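Long-range contacts in succinyl-CoA:3-ketoacid-coenzyme A transferase subunit B (Helicobacter pylori, PDB 3RRL), which catalyses, as one subunit of the enzyme, the transfer of coenzyme A from succinyl-CoA to a 3-oxo acid, releasing succinate: residues N106-N111 against L156-K161; K134-M139 against V164-T169; L171-F176 against L183-E188. All blocks are in the same frame, centred on the assembly; numbering follows the deposited sequence.

Interaction 2 (134-139 with 164-169) is the buried one, its centre about 6 Å from the centre of the chain, and it pairs two parallel strands inside the large mixed sheet. Interaction 3 (171-176 with 183-188) continues that sheet as an antiparallel hairpin about 16 Å from the chain centre; the two meet where strand 166-168 neighbours strand 172-177, with Leu167 O 2.8 Å from Phe174 N. Interaction 1 (106-111 with 156-161) belongs to the smaller sheet and a loop, and is partly buried. Interactions 1 and 3 each contain a classic bulge; interaction 1 adds a Thr159-Asn111 side-chain grip, and interaction 2, otherwise flanked by aliphatic packing, has a polar end at Lys134, His165 and Gln166.

Interaction 1 (N106-N111 against L156-K161); sequences NGDLAN and LPLTGK
Leu109 meets Thr159 and Gly160 in a classic beta bulge, where one residue at the start of strand 109-114 faces two from the loop between strands 150-151 and 166-168. Leu109 N donates to Gly160 O over 2.9 Å with an N-H...O angle of 169°, and Leu109 O accepts from both Thr159 N and Gly160 N. The second of these bonds is the longer, 3.3 Å from Gly160 N to Leu109 O, and it arrives in the carbonyl plane on a lone pair.

This end is tightly packed. Thr159 OG1 lies anti to the carbonyl carbon (chi1 -57°), which places it between two groups of Asn111: it accepts from Asn111 N at 2.8 Å and donates to Asn111 OD1 at 2.6 Å, tilted 33° from the amide carbonyl plane. Asn111 ND2 is held separately by Gly99 O, so both ends of the amide are fixed; its side chain lies about 10 Å from that of Glu43, the predicted active-site residue. Leu109 and Thr159 run side by side, and Ala125 and Met126 of helix 125-131 also touch Thr159. Ala110 CB packs against Leu156 CB at 3.8 Å.

The other end is looser and reaches solvent at Lys161. Asp108 OD1 is engaged by Gly162 N, while the aliphatic part of Lys161 lies alongside the carboxylate. The lysine chain bends at chi4, yet its charge remains beyond salt-bridge range, with Lys161 NZ 4.1 Å from Asp108 OD2.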
loop_
_atom_site.group_PDB
_atom_site.type_symbol
_atom_site.label_atom_id
_atom_site.label_comp_id
_atom_site.label_asym_id
_atom_site.label_seq_id
_atom_site.Cartn_x
_atom_site.Cartn_y
_atom_site.Cartn_z
ATOM N N ASN B 106 11.591 18.280 27.418
ATOM C CA ASN B 106 10.244 18.018 26.967
ATOM C C ASN B 106 10.148 16.729 26.165
ATOM O O ASN B 106 9.079 16.352 25.741
ATOM C CB ASN B 106 9.725 19.191 26.148
ATOM C CG ASN B 106 8.500 18.840 25.344
ATOM O OD1 ASN B 106 7.531 18.304 25.869
ATOM N ND2 ASN B 106 8.535 19.140 24.054
ATOM N N GLY B 107 11.269 16.051 25.971
ATOM C CA GLY B 107 11.291 14.844 25.172
ATOM C C GLY B 107 11.577 15.057 23.700
ATOM O O GLY B 107 11.423 14.151 22.914
ATOM N N ASP B 108 11.963 16.271 23.335
ATOM C CA ASP B 108 12.350 16.603 21.980
ATOM C C ASP B 108 13.669 15.948 21.605
ATOM O O ASP B 108 14.527 15.764 22.444
ATOM C CB ASP B 108 12.492 18.104 21.826
ATOM C CG ASP B 108 11.226 18.838 22.137
ATOM O OD1 ASP B 108 10.190 18.188 22.308
ATOM O OD2 ASP B 108 11.268 20.075 22.222
ATOM N N LEU B 109 13.810 15.570 20.343
ATOM C CA LEU B 109 15.037 14.953 19.853
ATOM C C LEU B 109 15.618 15.622 18.617
ATOM O O LEU B 109 14.912 15.913 17.677
ATOM C CB LEU B 109 14.831 13.462 19.588
ATOM C CG LEU B 109 15.911 12.771 18.759
ATOM C CD1 LEU B 109 17.182 12.525 19.545
ATOM C CD2 LEU B 109 15.418 11.504 18.152
ATOM N N ALA B 110 16.917 15.872 18.631
ATOM C CA ALA B 110 17.585 16.367 17.445
ATOM C C ALA B 110 18.678 15.394 17.054
ATOM O O ALA B 110 19.654 15.252 17.763
ATOM C CB ALA B 110 18.162 17.727 17.694
ATOM N N ASN B 111 18.508 14.708 15.932
ATOM C CA ASN B 111 19.543 13.804 15.449
ATOM C C ASN B 111 19.848 13.788 13.952
ATOM O O ASN B 111 20.593 12.945 13.499
ATOM C CB ASN B 111 19.346 12.387 15.987
ATOM C CG ASN B 111 18.338 11.593 15.206
ATOM O OD1 ASN B 111 17.555 12.131 14.451
ATOM N ND2 ASN B 111 18.356 10.299 15.392
ATOM N N LEU B 156 19.469 22.466 18.115
ATOM C CA LEU B 156 19.529 21.906 16.764
ATOM C C LEU B 156 18.148 21.593 16.194
ATOM O O LEU B 156 17.196 21.392 16.950
ATOM C CB LEU B 156 20.416 20.658 16.731
ATOM C CG LEU B 156 21.841 20.821 17.264
ATOM C CD1 LEU B 156 22.523 19.462 17.360
ATOM C CD2 LEU B 156 22.653 21.779 16.399
ATOM N N PRO B 157 18.038 21.532 14.855
ATOM C CA PRO B 157 16.751 21.205 14.230
ATOM C C PRO B 157 16.200 19.898 14.789
ATOM O O PRO B 157 16.947 18.919 14.911
ATOM C CB PRO B 157 17.111 21.040 12.752
ATOM C CG PRO B 157 18.323 21.923 12.574
ATOM C CD PRO B 157 19.095 21.781 13.856
ATOM N N LEU B 158 14.911 19.892 15.119
ATOM C CA LEU B 158 14.280 18.730 15.731
ATOM C C LEU B 158 14.052 17.554 14.788
ATOM O O LEU B 158 13.633 17.724 13.638
ATOM C CB LEU B 158 12.943 19.115 16.353
ATOM C CG LEU B 158 12.992 19.999 17.591
ATOM C CD1 LEU B 158 11.694 19.814 18.364
ATOM C CD2 LEU B 158 14.193 19.648 18.449
ATOM N N THR B 159 14.335 16.356 15.286
ATOM C CA THR B 159 13.874 15.140 14.627
ATOM C C THR B 159 12.412 14.880 14.989
ATOM O O THR B 159 11.634 14.384 14.175
ATOM C CB THR B 159 14.702 13.939 15.042
ATOM O OG1 THR B 159 16.077 14.192 14.736
ATOM C CG2 THR B 159 14.238 12.708 14.309
ATOM N N GLY B 160 12.051 15.212 16.225
ATOM C CA GLY B 160 10.679 15.080 16.676
ATOM C C GLY B 160 10.452 15.802 17.991
ATOM O O GLY B 160 11.384 15.995 18.771
ATOM N N LYS B 161 9.202 16.183 18.240
ATOM C CA LYS B 161 8.834 16.913 19.448
ATOM C C LYS B 161 8.116 15.985 20.430
ATOM O O LYS B 161 7.131 15.340 20.071
ATOM C CB LYS B 161 7.944 18.097 19.063
ATOM C CG LYS B 161 7.754 19.147 20.136
ATOM C CD LYS B 161 7.198 20.435 19.534
ATOM C CE LYS B 161 6.582 21.339 20.606
ATOM N NZ LYS B 161 7.461 21.528 21.803
#

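Interaction 2 (K134-M139 against V164-T169); sequences KVIVIM and VHQLIT
Gln166 CG stands anti to the backbone N (chi1 172°), and the chain stays extended to CD; Lys134 is extended throughout, and the two side chains meet where Lys134 NZ donates to Gln166 OE1 over 2.9 Å. They belong to adjacent parallel strands, 134-138 and 166-168, in the interior of the large mixed sheet of this CoA-transferase chain. The strand segments run nearly parallel, with a closest axial approach of 4.8 Å.

The lysine ammonium sits above the amide carbonyl plane, 62° out of it. Glu12 binds both residues as well, by a salt bridge to Lys134 NZ, the stronger tie of that ammonium, and a hydrogen bond from Gln166 NE2, so three polar side chains are tied together. Ile136 runs beside Gln166, its CD1 touching OE1.

At the strand start, Val135 O accepts two backbone bonds, from His165 N and Gln166 N, both in its carbonyl plane. Val135 N is taken by a side chain instead: it donates to His165 ND1 over 3.0 Å, with the donor 30° out of the imidazole plane. The imidazole thus supplies an acceptor at the N-terminal end of the pairing. Beyond it the parallel pattern is regular, Val137 N bonding to Gln166 O, Ile168 N to Val137 O and Met139 N to Ile168 O.

On the face bearing Val137 and Leu167, Val137 CG2 meets Val164 CG2 at 3.7 Å, the two valines crossing at about a right angle. On the face bearing Ile136 and Ile168, which helix 2-10 covers through Arg8, Ile5 and Ala9, Ile138 lies side by side with Ile168, CG2 to CB. Selenomethionine Met139 bends at chi3, and its CE lies 3.9 Å from Leu167 CD1.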
loop_
_atom_site.group_PDB
_atom_site.type_symbol
_atom_site.label_atom_id
_atom_site.label_comp_id
_atom_site.label_asym_id
_atom_site.label_seq_id
_atom_site.Cartn_x
_atom_site.Cartn_y
_atom_site.Cartn_z
ATOM N N LYS B 134 7.714 2.117 21.802
ATOM C CA LYS B 134 8.621 2.783 22.721
ATOM C C LYS B 134 9.838 3.321 21.978
ATOM O O LYS B 134 10.436 2.628 21.155
ATOM C CB LYS B 134 9.063 1.849 23.845
ATOM C CG LYS B 134 9.879 2.560 24.896
ATOM C CD LYS B 134 10.322 1.631 26.007
ATOM C CE LYS B 134 11.113 2.402 27.060
ATOM N NZ LYS B 134 11.767 1.499 28.046
ATOM N N VAL B 135 10.184 4.569 22.269
ATOM C CA VAL B 135 11.329 5.213 21.656
ATOM C C VAL B 135 12.398 5.444 22.707
ATOM O O VAL B 135 12.179 6.175 23.666
ATOM C CB VAL B 135 10.940 6.556 21.028
ATOM C CG1 VAL B 135 12.179 7.302 20.572
ATOM C CG2 VAL B 135 9.971 6.342 19.862
ATOM N N ILE B 136 13.546 4.798 22.528
ATOM C CA ILE B 136 14.690 4.983 23.409
ATOM C C ILE B 136 15.833 5.693 22.679
ATOM O O ILE B 136 16.249 5.262 21.608
ATOM C CB ILE B 136 15.225 3.635 23.918
ATOM C CG1 ILE B 136 14.113 2.832 24.589
ATOM C CG2 ILE B 136 16.395 3.844 24.876
ATOM C CD1 ILE B 136 14.546 1.431 24.993
ATOM N N VAL B 137 16.336 6.778 23.261
ATOM C CA VAL B 137 17.521 7.440 22.735
ATOM C C VAL B 137 18.721 7.084 23.608
ATOM O O VAL B 137 18.646 7.152 24.837
ATOM C CB VAL B 137 17.364 8.971 22.706
ATOM C CG1 VAL B 137 18.697 9.636 22.357
ATOM C CG2 VAL B 137 16.293 9.383 21.719
ATOM N N ILE B 138 19.817 6.688 22.972
ATOM C CA ILE B 138 21.050 6.403 23.691
ATOM C C ILE B 138 22.167 7.281 23.138
ATOM O O ILE B 138 22.384 7.350 21.925
ATOM C CB ILE B 138 21.437 4.910 23.636
ATOM C CG1 ILE B 138 21.918 4.516 22.233
ATOM C CG2 ILE B 138 20.273 4.050 24.107
ATOM C CD1 ILE B 138 22.471 3.094 22.154
HETATM N N MSE B 139 22.849 7.968 24.041
HETATM C CA MSE B 139 23.659 9.105 23.662
HETATM C C MSE B 139 24.742 9.366 24.692
HETATM O O MSE B 139 24.519 9.170 25.886
HETATM C CB MSE B 139 22.727 10.304 23.618
HETATM C CG MSE B 139 23.322 11.581 23.138
HETATM SE SE MSE B 139 21.872 12.864 23.155
HETATM C CE MSE B 139 21.665 13.081 25.075
ATOM N N VAL B 164 10.506 11.219 22.898
ATOM C CA VAL B 164 11.447 10.330 23.577
ATOM C C VAL B 164 10.829 9.766 24.841
ATOM O O VAL B 164 10.411 10.522 25.702
ATOM C CB VAL B 164 12.770 11.054 23.929
ATOM C CG1 VAL B 164 13.708 10.124 24.693
ATOM C CG2 VAL B 164 13.441 11.570 22.662
ATOM N N HIS B 165 10.726 8.442 24.924
ATOM C CA HIS B 165 10.201 7.784 26.118
ATOM C C HIS B 165 11.264 7.606 27.194
ATOM O O HIS B 165 11.008 7.815 28.382
ATOM C CB HIS B 165 9.568 6.431 25.770
ATOM C CG HIS B 165 8.287 6.548 25.006
ATOM N ND1 HIS B 165 8.233 6.468 23.631
ATOM C CD2 HIS B 165 7.018 6.760 25.420
ATOM C CE1 HIS B 165 6.982 6.614 23.234
ATOM N NE2 HIS B 165 6.224 6.793 24.299
ATOM N N GLN B 166 12.463 7.220 26.769
ATOM C CA GLN B 166 13.532 6.914 27.706
ATOM C C GLN B 166 14.871 7.355 27.126
ATOM O O GLN B 166 15.125 7.202 25.929
ATOM C CB GLN B 166 13.533 5.417 28.008
ATOM C CG GLN B 166 14.721 4.916 28.822
ATOM C CD GLN B 166 14.736 3.393 28.918
ATOM O OE1 GLN B 166 14.451 2.698 27.944
ATOM N NE2 GLN B 166 15.044 2.874 30.093
ATOM N N LEU B 167 15.717 7.920 27.976
ATOM C CA LEU B 167 17.022 8.395 27.540
ATOM C C LEU B 167 18.111 7.748 28.387
ATOM O O LEU B 167 18.107 7.850 29.615
ATOM C CB LEU B 167 17.105 9.925 27.629
ATOM C CG LEU B 167 18.508 10.539 27.602
ATOM C CD1 LEU B 167 19.190 10.306 26.260
ATOM C CD2 LEU B 167 18.460 12.034 27.934
ATOM N N ILE B 168 19.028 7.062 27.719
ATOM C CA ILE B 168 20.128 6.392 28.388
ATOM C C ILE B 168 21.442 7.046 27.972
ATOM O O ILE B 168 21.782 7.056 26.790
ATOM C CB ILE B 168 20.164 4.903 27.990
ATOM C CG1 ILE B 168 18.831 4.222 28.326
ATOM C CG2 ILE B 168 21.324 4.190 28.656
ATOM C CD1 ILE B 168 18.779 2.751 27.929
ATOM N N THR B 169 22.170 7.605 28.934
ATOM C CA THR B 169 23.510 8.125 28.667
ATOM C C THR B 169 24.567 7.394 29.511
ATOM O O THR B 169 24.242 6.473 30.268
ATOM C CB THR B 169 23.599 9.653 28.914
ATOM O OG1 THR B 169 23.702 9.921 30.319
ATOM C CG2 THR B 169 22.377 10.355 28.350
#

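Interaction 3 (L171-F176 against L183-E188); sequences LAVFEF and LVELQE
Val173 packs against Val184 and Glu185 together, and it has the largest area buried by this contact, followed by Val184 and Leu183. Val173 O accepts from two successive donors, Val184 N at 3.0 Å and Glu185 N at 3.3 Å, while Val173 N donates to Glu185 O with an N-H...O angle of 170°. Val173 and Glu185 lie side by side, CB to CB at 3.6 Å, and the carboxylate of Glu185 continues to a salt bridge with Arg8.

Val184 turns its CG2 to Val173 CG1, while both its methyls touch the carboxylate end of Glu175, the two side chains crossing at about a right angle. Two residues opposite one make this a classic beta bulge in the hairpin of strands 172-177 and 180-186, and the register shifts by one between Val173 and Phe174.

Leu183 lies past the shift. Its chi1 (168°) sets CG anti to the backbone N, and chi2 (60°) then puts CD1 over one face of the Phe174 ring as a CH-pi contact, 4.1 Å from the centroid and offset toward the rim. Helix 192-198 touches Phe174 through Val195 and Leu183 through Leu192. At the opposite end of the pairing, Gln187 N donates to Leu171 O over 2.8 Å.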
loop_
_atom_site.group_PDB
_atom_site.type_symbol
_atom_site.label_atom_id
_atom_site.label_comp_id
_atom_site.label_asym_id
_atom_site.label_seq_id
_atom_site.Cartn_x
_atom_site.Cartn_y
_atom_site.Cartn_z
ATOM N N LEU B 171 25.978 8.585 31.934
ATOM C CA LEU B 171 25.774 9.071 33.299
ATOM C C LEU B 171 24.517 8.482 33.920
ATOM O O LEU B 171 24.565 7.912 35.011
ATOM C CB LEU B 171 25.731 10.601 33.365
ATOM C CG LEU B 171 26.976 11.337 32.876
ATOM C CD1 LEU B 171 26.861 12.833 33.159
ATOM C CD2 LEU B 171 28.222 10.759 33.525
ATOM N N ALA B 172 23.393 8.654 33.241
ATOM C CA ALA B 172 22.107 8.301 33.806
ATOM C C ALA B 172 21.028 7.816 32.851
ATOM O O ALA B 172 21.152 7.899 31.643
ATOM C CB ALA B 172 21.588 9.473 34.577
ATOM N N VAL B 173 19.969 7.291 33.446
ATOM C CA VAL B 173 18.787 6.886 32.729
ATOM C C VAL B 173 17.646 7.819 33.130
ATOM O O VAL B 173 17.392 8.033 34.299
ATOM C CB VAL B 173 18.399 5.447 33.034
ATOM C CG1 VAL B 173 17.189 5.059 32.245
ATOM C CG2 VAL B 173 19.539 4.532 32.747
ATOM N N PHE B 174 16.967 8.370 32.135
ATOM C CA PHE B 174 15.867 9.278 32.350
ATOM C C PHE B 174 14.627 8.756 31.659
ATOM O O PHE B 174 14.715 8.080 30.653
ATOM C CB PHE B 174 16.160 10.644 31.745
ATOM C CG PHE B 174 17.349 11.336 32.317
ATOM C CD1 PHE B 174 17.205 12.246 33.338
ATOM C CD2 PHE B 174 18.605 11.107 31.806
ATOM C CE1 PHE B 174 18.288 12.891 33.848
ATOM C CE2 PHE B 174 19.693 11.755 32.318
ATOM C CZ PHE B 174 19.535 12.648 33.337
ATOM N N GLU B 175 13.468 9.076 32.218
ATOM C CA GLU B 175 12.194 8.757 31.590
ATOM C C GLU B 175 11.378 10.024 31.364
ATOM O O GLU B 175 11.601 11.044 32.011
ATOM C CB GLU B 175 11.417 7.739 32.423
ATOM C CG GLU B 175 12.017 6.344 32.345
ATOM C CD GLU B 175 11.326 5.337 33.248
ATOM O OE1 GLU B 175 10.389 5.725 33.984
ATOM O OE2 GLU B 175 11.732 4.151 33.220
ATOM N N PHE B 176 10.444 9.958 30.428
ATOM C CA PHE B 176 9.631 11.112 30.077
ATOM C C PHE B 176 8.146 10.819 30.232
ATOM O O PHE B 176 7.649 9.838 29.687
ATOM C CB PHE B 176 9.936 11.551 28.641
ATOM C CG PHE B 176 11.312 12.111 28.473
ATOM C CD1 PHE B 176 12.377 11.286 28.138
ATOM C CD2 PHE B 176 11.550 13.458 28.665
ATOM C CE1 PHE B 176 13.653 11.798 27.991
ATOM C CE2 PHE B 176 12.819 13.970 28.519
ATOM C CZ PHE B 176 13.871 13.137 28.181
ATOM N N LEU B 183 14.775 11.460 36.444
ATOM C CA LEU B 183 16.014 10.712 36.527
ATOM C C LEU B 183 15.666 9.477 37.323
ATOM O O LEU B 183 15.413 9.565 38.519
ATOM C CB LEU B 183 17.029 11.520 37.332
ATOM C CG LEU B 183 18.293 10.771 37.751
ATOM C CD1 LEU B 183 19.042 10.285 36.510
ATOM C CD2 LEU B 183 19.198 11.637 38.619
ATOM N N VAL B 184 15.597 8.327 36.662
ATOM C CA VAL B 184 15.250 7.103 37.367
ATOM C C VAL B 184 16.416 6.170 37.677
ATOM O O VAL B 184 16.239 5.179 38.379
ATOM C CB VAL B 184 14.141 6.335 36.631
ATOM C CG1 VAL B 184 12.920 7.217 36.488
ATOM C CG2 VAL B 184 14.626 5.873 35.254
ATOM N N GLU B 185 17.596 6.465 37.146
ATOM C CA GLU B 185 18.750 5.605 37.393
ATOM C C GLU B 185 20.089 6.336 37.244
ATOM O O GLU B 185 20.264 7.154 36.340
ATOM C CB GLU B 185 18.686 4.391 36.461
ATOM C CG GLU B 185 19.572 3.220 36.848
ATOM C CD GLU B 185 19.463 2.051 35.863
ATOM O OE1 GLU B 185 18.352 1.797 35.342
ATOM O OE2 GLU B 185 20.490 1.389 35.609
ATOM N N LEU B 186 21.039 6.008 38.113
ATOM C CA LEU B 186 22.417 6.462 37.965
ATOM C C LEU B 186 23.242 5.300 37.426
ATOM O O LEU B 186 23.080 4.164 37.876
ATOM C CB LEU B 186 22.996 6.908 39.314
ATOM C CG LEU B 186 22.459 8.179 39.986
ATOM C CD1 LEU B 186 23.001 8.318 41.413
ATOM C CD2 LEU B 186 22.781 9.422 39.159
ATOM N N GLN B 187 24.116 5.574 36.461
ATOM C CA GLN B 187 25.027 4.551 35.957
ATOM C C GLN B 187 26.093 4.247 37.009
ATOM O O GLN B 187 26.328 5.052 37.913
ATOM C CB GLN B 187 25.673 4.984 34.638
ATOM C CG GLN B 187 24.717 5.018 33.440
ATOM C CD GLN B 187 24.652 3.698 32.695
ATOM O OE1 GLN B 187 24.745 2.629 33.296
ATOM N NE2 GLN B 187 24.498 3.768 31.371
ATOM N N GLU B 188 26.726 3.082 36.890
ATOM C CA GLU B 188 27.708 2.629 37.874
ATOM C C GLU B 188 28.847 3.623 38.084
ATOM O O GLU B 188 29.493 4.046 37.129
ATOM C CB GLU B 188 28.271 1.263 37.476
ATOM C CG GLU B 188 27.657 0.095 38.227
ATOM C CD GLU B 188 28.077 0.060 39.689
ATOM O OE1 GLU B 188 27.697 -0.896 40.403
ATOM O OE2 GLU B 188 28.791 0.990 40.126
#